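Long-range contacts in major royal jelly protein 1 (Apis mellifera, PDB 5YYL), which is the most abundant protein of royal jelly, binds a sterol, and probably serves as food for developing honeybee larvae: residues N64-W72 / Y377-M388; Q105-A113 / F157-L165. One frame throughout, in Å; residues are numbered along the deposited sequence.

How the contacts relate
The chain is folded as a beta-propeller. From the N terminus it gives strand 33-37 to one sheet, then builds a whole blade with the strands from 65-72 to 102-106. Contact 1 sets the first strand of this blade against strand 373-383, so it closes a loop of about 300 residues. Contact 2 is nested inside that loop. There 105-113, where the chain leaves the same blade, meets the hairpin 157-165 of the next blade. The 65-106 blade is thus tied to both of its neighbours. The contact centres are about 21 Å apart. They touch where W72 CH2 packs on L159 O at 3.6 Å.

Contact 1: residues N64-W72 / Y377-M388; sequences NYPSDIDQW and YILVLSNKMQKM
Two neighbouring blades of the propeller pack face to face here, with I69 and L381 in the middle. Strands 65-72 and 377-383 run nearly antiparallel, at 160°, but their axes stay 7.4 Å apart. Side chains, not backbone bonds, make the contact between them. The CD1 of I69 reaches the backbone N of L381 at 3.6 Å, while its CG2 lies near L381 CB. With CG anti to the backbone N (chi1 175°), the L381 side chain reaches across to the proline, where CD2 meets P66 CB at 3.8 Å. Toward Y377, Q71 CB touches L379 CD1 at 3.6 Å. The polar link is weak: N383 ND2 donates to P66 O at 3.0 Å with a bent N-H...O angle of 125°. N383 CB also packs on the P66 ring. At the start of strand 65-72, M388 of the short helix 385-389 lies over one face of the Y65 ring. Its CG sits 3.8 Å from the ring centroid, almost on the normal, and its SD is 4.1 Å from that centroid. This is a CH-pi and Met-aromatic contact, although M388 is poorly ordered. D70 points away from the interface and bridges to K358 and K360. D68 and S67 also point away, and bond L127 N and S125 O of strand 124-129. Strand 400-406 extends the packing, with F400 against P66 and N383, and I402 against I69.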
loop_
_atom_site.group_PDB
_atom_site.type_symbol
_atom_site.label_atom_id
_atom_site.label_comp_id
_atom_site.label_asym_id
_atom_site.label_seq_id
_atom_site.Cartn_x
_atom_site.Cartn_y
_atom_site.Cartn_z
ATOM N N ASN A 64 -32.243 33.974 9.630
ATOM C CA ASN A 64 -31.355 32.912 10.104
ATOM C C ASN A 64 -29.959 33.465 10.313
ATOM O O ASN A 64 -29.297 33.879 9.361
ATOM C CB ASN A 64 -31.364 31.726 9.152
ATOM C CG ASN A 64 -32.620 30.888 9.302
ATOM O OD1 ASN A 64 -32.595 29.789 9.856
ATOM N ND2 ASN A 64 -33.739 31.430 8.841
ATOM N N TYR A 65 -29.548 33.506 11.576
ATOM C CA TYR A 65 -28.289 34.109 11.991
ATOM C C TYR A 65 -27.532 33.096 12.842
ATOM O O TYR A 65 -28.100 32.531 13.801
ATOM C CB TYR A 65 -28.520 35.381 12.803
ATOM C CG TYR A 65 -29.504 36.352 12.183
ATOM C CD1 TYR A 65 -29.182 37.062 11.020
ATOM C CD2 TYR A 65 -30.770 36.562 12.761
ATOM C CE1 TYR A 65 -30.084 37.951 10.452
ATOM C CE2 TYR A 65 -31.677 37.452 12.200
ATOM C CZ TYR A 65 -31.333 38.138 11.046
ATOM O OH TYR A 65 -32.241 39.017 10.488
ATOM N N PRO A 66 -26.259 32.845 12.496
ATOM C CA PRO A 66 -25.526 31.810 13.215
ATOM C C PRO A 66 -24.924 32.340 14.508
ATOM O O PRO A 66 -24.421 33.449 14.546
ATOM C CB PRO A 66 -24.442 31.399 12.216
ATOM C CG PRO A 66 -24.190 32.636 11.411
ATOM C CD PRO A 66 -25.441 33.479 11.443
ATOM N N SER A 67 -24.995 31.541 15.552
ATOM C CA SER A 67 -24.488 31.899 16.862
ATOM C C SER A 67 -23.128 31.242 17.130
ATOM O O SER A 67 -22.195 31.915 17.551
ATOM C CB SER A 67 -25.500 31.485 17.930
ATOM O OG SER A 67 -25.038 31.824 19.222
ATOM N N ASP A 68 -23.031 29.933 16.902
ATOM C CA ASP A 68 -21.820 29.174 17.208
ATOM C C ASP A 68 -21.543 28.103 16.152
ATOM O O ASP A 68 -22.433 27.708 15.411
ATOM C CB ASP A 68 -21.960 28.525 18.603
ATOM C CG ASP A 68 -20.604 28.172 19.267
ATOM O OD1 ASP A 68 -19.540 28.504 18.726
ATOM O OD2 ASP A 68 -20.594 27.565 20.357
ATOM N N ILE A 69 -20.284 27.675 16.072
ATOM C CA ILE A 69 -19.871 26.529 15.264
ATOM C C ILE A 69 -19.069 25.607 16.144
ATOM O O ILE A 69 -18.541 26.024 17.177
ATOM C CB ILE A 69 -19.012 26.926 14.039
ATOM C CG1 ILE A 69 -17.732 27.673 14.445
ATOM C CG2 ILE A 69 -19.829 27.796 13.095
ATOM C CD1 ILE A 69 -16.781 27.975 13.304
ATOM N N ASP A 70 -18.991 24.352 15.740
ATOM C CA ASP A 70 -18.016 23.431 16.305
ATOM C C ASP A 70 -17.777 22.299 15.300
ATOM O O ASP A 70 -18.292 22.345 14.186
ATOM C CB ASP A 70 -18.458 22.938 17.689
ATOM C CG ASP A 70 -17.273 22.631 18.611
ATOM O OD1 ASP A 70 -16.369 21.855 18.162
ATOM O OD2 ASP A 70 -17.259 23.128 19.776
ATOM N N GLN A 71 -16.977 21.309 15.672
ATOM C CA GLN A 71 -16.525 20.302 14.734
ATOM C C GLN A 71 -16.190 19.050 15.499
ATOM O O GLN A 71 -15.507 19.129 16.523
ATOM C CB GLN A 71 -15.292 20.824 13.991
ATOM C CG GLN A 71 -14.659 19.849 13.004
ATOM C CD GLN A 71 -13.730 18.821 13.634
ATOM O OE1 GLN A 71 -13.028 19.115 14.599
ATOM N NE2 GLN A 71 -13.723 17.614 13.092
ATOM N N TRP A 72 -16.681 17.908 15.008
ATOM C CA TRP A 72 -16.299 16.589 15.528
ATOM C C TRP A 72 -16.366 15.587 14.392
ATOM O O TRP A 72 -17.416 15.458 13.749
ATOM C CB TRP A 72 -17.239 16.173 16.653
ATOM C CG TRP A 72 -16.948 14.855 17.246
ATOM C CD1 TRP A 72 -16.107 14.589 18.288
ATOM C CD2 TRP A 72 -17.519 13.610 16.870
ATOM N NE1 TRP A 72 -16.114 13.237 18.589
ATOM C CE2 TRP A 72 -16.973 12.616 17.728
ATOM C CE3 TRP A 72 -18.445 13.228 15.898
ATOM C CZ2 TRP A 72 -17.326 11.280 17.640
ATOM C CZ3 TRP A 72 -18.793 11.899 15.797
ATOM C CH2 TRP A 72 -18.234 10.932 16.668
ATOM N N TYR A 377 -5.267 23.631 14.772
ATOM C CA TYR A 377 -5.860 24.563 13.814
ATOM C C TYR A 377 -7.086 25.240 14.395
ATOM O O TYR A 377 -7.749 24.698 15.285
ATOM C CB TYR A 377 -6.235 23.849 12.507
ATOM C CG TYR A 377 -7.227 22.713 12.625
ATOM C CD1 TYR A 377 -6.819 21.426 12.966
ATOM C CD2 TYR A 377 -8.580 22.915 12.346
ATOM C CE1 TYR A 377 -7.740 20.390 13.056
ATOM C CE2 TYR A 377 -9.511 21.870 12.422
ATOM C CZ TYR A 377 -9.094 20.622 12.784
ATOM O OH TYR A 377 -10.013 19.601 12.880
ATOM N N ILE A 378 -7.400 26.411 13.847
ATOM C CA ILE A 378 -8.465 27.258 14.367
ATOM C C ILE A 378 -9.610 27.359 13.367
ATOM O O ILE A 378 -9.359 27.483 12.177
ATOM C CB ILE A 378 -7.921 28.664 14.711
ATOM C CG1 ILE A 378 -8.884 29.423 15.612
ATOM C CG2 ILE A 378 -7.619 29.492 13.452
ATOM C CD1 ILE A 378 -8.297 30.716 16.121
ATOM N N LEU A 379 -10.849 27.274 13.862
ATOM C CA LEU A 379 -12.063 27.486 13.073
ATOM C C LEU A 379 -12.698 28.800 13.512
ATOM O O LEU A 379 -12.892 29.027 14.696
ATOM C CB LEU A 379 -13.059 26.352 13.343
ATOM C CG LEU A 379 -12.624 24.916 13.034
ATOM C CD1 LEU A 379 -13.563 23.913 13.673
ATOM C CD2 LEU A 379 -12.520 24.721 11.534
ATOM N N VAL A 380 -13.060 29.648 12.565
ATOM C CA VAL A 380 -13.586 30.982 12.865
ATOM C C VAL A 380 -14.933 31.202 12.166
ATOM O O VAL A 380 -15.005 31.137 10.946
ATOM C CB VAL A 380 -12.602 32.065 12.392
ATOM C CG1 VAL A 380 -13.112 33.446 12.758
ATOM C CG2 VAL A 380 -11.228 31.815 12.985
ATOM N N LEU A 381 -15.995 31.441 12.941
ATOM C CA LEU A 381 -17.283 31.886 12.397
ATOM C C LEU A 381 -17.265 33.383 12.380
ATOM O O LEU A 381 -17.080 34.021 13.412
ATOM C CB LEU A 381 -18.487 31.434 13.237
ATOM C CG LEU A 381 -19.846 31.987 12.771
ATOM C CD1 LEU A 381 -20.183 31.501 11.372
ATOM C CD2 LEU A 381 -20.953 31.592 13.729
ATOM N N SER A 382 -17.469 33.935 11.197
ATOM C CA SER A 382 -17.487 35.348 11.001
ATOM C C SER A 382 -18.747 35.671 10.215
ATOM O O SER A 382 -18.753 35.730 8.978
ATOM C CB SER A 382 -16.239 35.721 10.250
ATOM O OG SER A 382 -16.391 36.954 9.629
ATOM N N ASN A 383 -19.846 35.806 10.956
ATOM C CA ASN A 383 -21.059 36.445 10.465
ATOM C C ASN A 383 -20.841 37.956 10.335
ATOM O O ASN A 383 -19.701 38.439 10.432
ATOM C CB ASN A 383 -22.278 36.086 11.333
ATOM C CG ASN A 383 -22.153 36.510 12.792
ATOM O OD1 ASN A 383 -21.668 37.604 13.130
ATOM N ND2 ASN A 383 -22.634 35.636 13.679
ATOM N N LYS A 384 -21.913 38.696 10.061
ATOM C CA LYS A 384 -21.865 40.149 10.019
ATOM C C LYS A 384 -22.943 40.707 10.949
ATOM O O LYS A 384 -23.966 41.238 10.491
ATOM C CB LYS A 384 -22.049 40.616 8.577
ATOM C CG LYS A 384 -20.886 40.215 7.682
ATOM C CD LYS A 384 -20.640 41.172 6.516
ATOM C CE LYS A 384 -21.447 40.829 5.285
ATOM N NZ LYS A 384 -20.856 41.499 4.099
ATOM N N MET A 385 -22.698 40.568 12.261
ATOM C CA MET A 385 -23.608 41.063 13.317
ATOM C C MET A 385 -23.987 42.531 13.142
ATOM O O MET A 385 -25.108 42.913 13.471
ATOM C CB MET A 385 -23.016 40.853 14.725
ATOM C CG MET A 385 -23.938 41.332 15.849
ATOM S SD MET A 385 -23.643 40.669 17.501
ATOM C CE MET A 385 -24.613 39.160 17.469
ATOM N N GLN A 386 -23.063 43.341 12.626
ATOM C CA GLN A 386 -23.378 44.731 12.300
ATOM C C GLN A 386 -24.580 44.871 11.344
ATOM O O GLN A 386 -25.382 45.799 11.498
ATOM C CB GLN A 386 -22.151 45.499 11.803
ATOM C CG GLN A 386 -21.842 45.410 10.323
ATOM C CD GLN A 386 -21.485 44.025 9.883
ATOM O OE1 GLN A 386 -21.145 43.165 10.687
ATOM N NE2 GLN A 386 -21.547 43.805 8.592
ATOM N N LYS A 387 -24.716 43.945 10.398
ATOM C CA LYS A 387 -25.869 43.940 9.485
ATOM C C LYS A 387 -27.156 43.329 10.084
ATOM O O LYS A 387 -28.248 43.643 9.604
ATOM C CB LYS A 387 -25.517 43.245 8.153
ATOM C CG LYS A 387 -24.415 43.947 7.345
ATOM C CD LYS A 387 -24.927 44.877 6.249
ATOM N N MET A 388 -27.049 42.462 11.099
ATOM C CA MET A 388 -28.247 41.968 11.818
ATOM C C MET A 388 -28.911 43.091 12.619
ATOM O O MET A 388 -30.132 43.237 12.564
ATOM C CB MET A 388 -27.921 40.809 12.772
ATOM C CG MET A 388 -29.143 40.239 13.503
ATOM S SD MET A 388 -28.868 39.114 14.880
ATOM C CE MET A 388 -27.407 39.791 15.669
#

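Contact 2: residues Q105-A113 / F157-L165; sequences QPYPDWSFA and FDLTTSQLL
The peptide bond between Y107 and P108 is cis, and both residues press against F157 and S162. The proline ring edges into the angle between those two. Its CG lies 3.3 Å from S162 O and 3.7 Å from F157 CE1. Y107 takes a separate path. Its CG is anti to the backbone N (chi1 -176°), which carries the ring out to the turn of the other segment. There its OH lies 3.5 Å from S162 CA and 3.7 Å from L159 CD2. F157 is the middle ring of an aromatic cluster. The edge of Y107 is directed at the face of F157, with centroids 6.0 Å apart and planes at 75°. F157 in turn directs its own edge at the face of F112, also T-shaped, with centroids 5.5 Å apart. F157 CE1 stands above the F112 ring, offset toward the rim. L164 spans the same corner: its CD2 sits at the edge of F112, 3.8 Å from CE2, and its CD1 lies over a face of F157. In the propeller, 105-113 is the exit from the last strand of one blade, and 157-165 spans a hairpin turn of the next, with the ends of strands 153-158 and 163-169. That turn has its own polar frame. T161 OG1 accepts from Q163 N at 3.0 Å in an ST turn, and D158 O takes both T161 OG1 and S162 N. Outside the two segments, F77 makes a further edge-to-face pair with Y107, and L90 of strand 90-94 packs on Y107 and F157.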
loop_
_atom_site.group_PDB
_atom_site.type_symbol
_atom_site.label_atom_id
_atom_site.label_comp_id
_atom_site.label_asym_id
_atom_site.label_seq_id
_atom_site.Cartn_x
_atom_site.Cartn_y
_atom_site.Cartn_z
ATOM N N GLN A 105 -28.867 20.676 8.489
ATOM C CA GLN A 105 -29.638 19.491 8.781
ATOM C C GLN A 105 -29.675 19.419 10.304
ATOM O O GLN A 105 -28.622 19.387 10.937
ATOM C CB GLN A 105 -28.928 18.278 8.177
ATOM C CG GLN A 105 -29.368 16.914 8.692
ATOM C CD GLN A 105 -28.225 15.916 8.684
ATOM O OE1 GLN A 105 -27.484 15.825 7.706
ATOM N NE2 GLN A 105 -28.068 15.173 9.781
ATOM N N PRO A 106 -30.876 19.411 10.902
ATOM C CA PRO A 106 -30.998 19.415 12.372
ATOM C C PRO A 106 -30.324 18.254 13.076
ATOM O O PRO A 106 -30.396 17.129 12.595
ATOM C CB PRO A 106 -32.510 19.316 12.584
ATOM C CG PRO A 106 -33.071 19.997 11.391
ATOM C CD PRO A 106 -32.184 19.597 10.248
ATOM N N TYR A 107 -29.694 18.522 14.212
ATOM C CA TYR A 107 -29.039 17.481 15.018
ATOM C C TYR A 107 -29.790 17.354 16.359
ATOM O O TYR A 107 -30.141 18.372 16.944
ATOM C CB TYR A 107 -27.558 17.841 15.256
ATOM C CG TYR A 107 -26.749 16.797 15.994
ATOM C CD1 TYR A 107 -26.107 15.789 15.306
ATOM C CD2 TYR A 107 -26.600 16.838 17.386
ATOM C CE1 TYR A 107 -25.333 14.833 15.961
ATOM C CE2 TYR A 107 -25.851 15.877 18.065
ATOM C CZ TYR A 107 -25.216 14.884 17.339
ATOM O OH TYR A 107 -24.467 13.924 17.973
ATOM N N PRO A 108 -30.050 16.140 16.857
ATOM C CA PRO A 108 -29.778 14.858 16.182
ATOM C C PRO A 108 -30.718 14.585 15.000
ATOM O O PRO A 108 -30.262 14.217 13.921
ATOM C CB PRO A 108 -30.020 13.838 17.290
ATOM C CG PRO A 108 -29.641 14.557 18.542
ATOM C CD PRO A 108 -29.922 16.021 18.323
ATOM N N ASP A 109 -32.013 14.782 15.227
ATOM C CA ASP A 109 -33.066 14.658 14.208
ATOM C C ASP A 109 -33.977 15.878 14.393
ATOM O O ASP A 109 -33.705 16.719 15.262
ATOM C CB ASP A 109 -33.843 13.332 14.398
ATOM C CG ASP A 109 -34.092 12.980 15.890
ATOM O OD1 ASP A 109 -34.713 13.792 16.612
ATOM O OD2 ASP A 109 -33.636 11.896 16.331
ATOM N N TRP A 110 -35.047 15.978 13.605
ATOM C CA TRP A 110 -36.036 17.072 13.776
ATOM C C TRP A 110 -36.776 17.131 15.138
ATOM O O TRP A 110 -37.328 18.179 15.485
ATOM C CB TRP A 110 -37.062 17.042 12.645
ATOM C CG TRP A 110 -36.507 17.450 11.333
ATOM C CD1 TRP A 110 -35.910 16.644 10.401
ATOM C CD2 TRP A 110 -36.487 18.779 10.792
ATOM N NE1 TRP A 110 -35.520 17.393 9.311
ATOM C CE2 TRP A 110 -35.865 18.705 9.523
ATOM C CE3 TRP A 110 -36.928 20.032 11.260
ATOM C CZ2 TRP A 110 -35.683 19.834 8.712
ATOM C CZ3 TRP A 110 -36.746 21.153 10.455
ATOM C CH2 TRP A 110 -36.128 21.044 9.195
ATOM N N SER A 111 -36.781 16.026 15.891
ATOM C CA SER A 111 -37.356 15.952 17.255
ATOM C C SER A 111 -36.932 17.089 18.195
ATOM O O SER A 111 -37.749 17.593 18.980
ATOM C CB SER A 111 -36.992 14.606 17.904
ATOM N N PHE A 112 -35.662 17.501 18.100
ATOM C CA PHE A 112 -35.094 18.563 18.957
ATOM C C PHE A 112 -35.247 19.974 18.369
ATOM O O PHE A 112 -34.985 20.959 19.065
ATOM C CB PHE A 112 -33.625 18.255 19.266
ATOM C CG PHE A 112 -33.428 16.974 20.032
ATOM C CD1 PHE A 112 -33.430 15.745 19.372
ATOM C CD2 PHE A 112 -33.269 16.985 21.416
ATOM C CE1 PHE A 112 -33.251 14.558 20.068
ATOM C CE2 PHE A 112 -33.093 15.802 22.116
ATOM C CZ PHE A 112 -33.086 14.586 21.445
ATOM N N ALA A 113 -35.686 20.059 17.111
ATOM C CA ALA A 113 -36.014 21.335 16.473
ATOM C C ALA A 113 -37.304 21.969 17.000
ATOM O O ALA A 113 -37.492 23.172 16.826
ATOM C CB ALA A 113 -36.114 21.154 14.963
ATOM N N PHE A 157 -25.156 15.584 24.714
ATOM C CA PHE A 157 -25.309 14.437 23.811
ATOM C C PHE A 157 -24.040 13.595 23.739
ATOM O O PHE A 157 -22.947 14.124 23.856
ATOM C CB PHE A 157 -25.646 14.912 22.408
ATOM C CG PHE A 157 -26.896 15.728 22.335
ATOM C CD1 PHE A 157 -28.122 15.117 22.108
ATOM C CD2 PHE A 157 -26.856 17.106 22.478
ATOM C CE1 PHE A 157 -29.280 15.865 22.029
ATOM C CE2 PHE A 157 -28.012 17.864 22.404
ATOM C CZ PHE A 157 -29.225 17.241 22.169
ATOM N N ASP A 158 -24.191 12.286 23.542
ATOM C CA ASP A 158 -23.059 11.411 23.235
ATOM C C ASP A 158 -22.874 11.426 21.722
ATOM O O ASP A 158 -23.744 10.949 20.982
ATOM C CB ASP A 158 -23.300 9.987 23.752
ATOM C CG ASP A 158 -22.061 9.086 23.642
ATOM O OD1 ASP A 158 -20.936 9.597 23.446
ATOM O OD2 ASP A 158 -22.210 7.849 23.768
ATOM N N LEU A 159 -21.751 11.988 21.279
ATOM C CA LEU A 159 -21.455 12.132 19.851
ATOM C C LEU A 159 -21.293 10.813 19.125
ATOM O O LEU A 159 -21.567 10.740 17.925
ATOM C CB LEU A 159 -20.214 13.017 19.618
ATOM C CG LEU A 159 -20.452 14.502 19.935
ATOM C CD1 LEU A 159 -19.161 15.191 20.273
ATOM C CD2 LEU A 159 -21.123 15.221 18.781
ATOM N N THR A 160 -20.869 9.776 19.852
ATOM C CA THR A 160 -20.728 8.431 19.269
ATOM C C THR A 160 -22.091 7.866 18.838
ATOM O O THR A 160 -22.184 7.227 17.793
ATOM C CB THR A 160 -20.050 7.430 20.244
ATOM O OG1 THR A 160 -20.878 7.220 21.386
ATOM C CG2 THR A 160 -18.685 7.926 20.718
ATOM N N THR A 161 -23.137 8.124 19.632
ATOM C CA THR A 161 -24.484 7.590 19.380
ATOM C C THR A 161 -25.494 8.577 18.813
ATOM O O THR A 161 -26.523 8.149 18.318
ATOM C CB THR A 161 -25.107 7.060 20.685
ATOM O OG1 THR A 161 -25.337 8.151 21.585
ATOM C CG2 THR A 161 -24.200 6.034 21.355
ATOM N N SER A 162 -25.229 9.877 18.924
ATOM C CA SER A 162 -26.205 10.939 18.600
ATOM C C SER A 162 -27.416 10.975 19.551
ATOM O O SER A 162 -28.422 11.626 19.255
ATOM C CB SER A 162 -26.690 10.861 17.141
ATOM O OG SER A 162 -25.643 10.566 16.237
ATOM N N GLN A 163 -27.310 10.298 20.697
ATOM C CA GLN A 163 -28.386 10.268 21.678
ATOM C C GLN A 163 -28.039 11.197 22.844
ATOM O O GLN A 163 -26.876 11.512 23.082
ATOM C CB GLN A 163 -28.650 8.835 22.174
ATOM C CG GLN A 163 -29.188 7.876 21.107
ATOM C CD GLN A 163 -30.574 8.244 20.587
ATOM O OE1 GLN A 163 -31.528 8.441 21.358
ATOM N NE2 GLN A 163 -30.694 8.325 19.264
ATOM N N LEU A 164 -29.083 11.615 23.558
ATOM C CA LEU A 164 -28.990 12.561 24.667
ATOM C C LEU A 164 -28.655 11.832 25.967
ATOM O O LEU A 164 -29.324 10.868 26.314
ATOM C CB LEU A 164 -30.323 13.294 24.798
ATOM C CG LEU A 164 -30.499 14.344 25.882
ATOM C CD1 LEU A 164 -29.309 15.297 25.932
ATOM C CD2 LEU A 164 -31.785 15.115 25.649
ATOM N N LEU A 165 -27.619 12.284 26.672
ATOM C CA LEU A 165 -27.190 11.683 27.950
ATOM C C LEU A 165 -27.828 12.330 29.189
ATOM O O LEU A 165 -28.125 11.641 30.175
ATOM C CB LEU A 165 -25.666 11.766 28.104
ATOM C CG LEU A 165 -24.808 11.052 27.057
ATOM C CD1 LEU A 165 -23.405 11.641 27.071
ATOM C CD2 LEU A 165 -24.793 9.555 27.332
#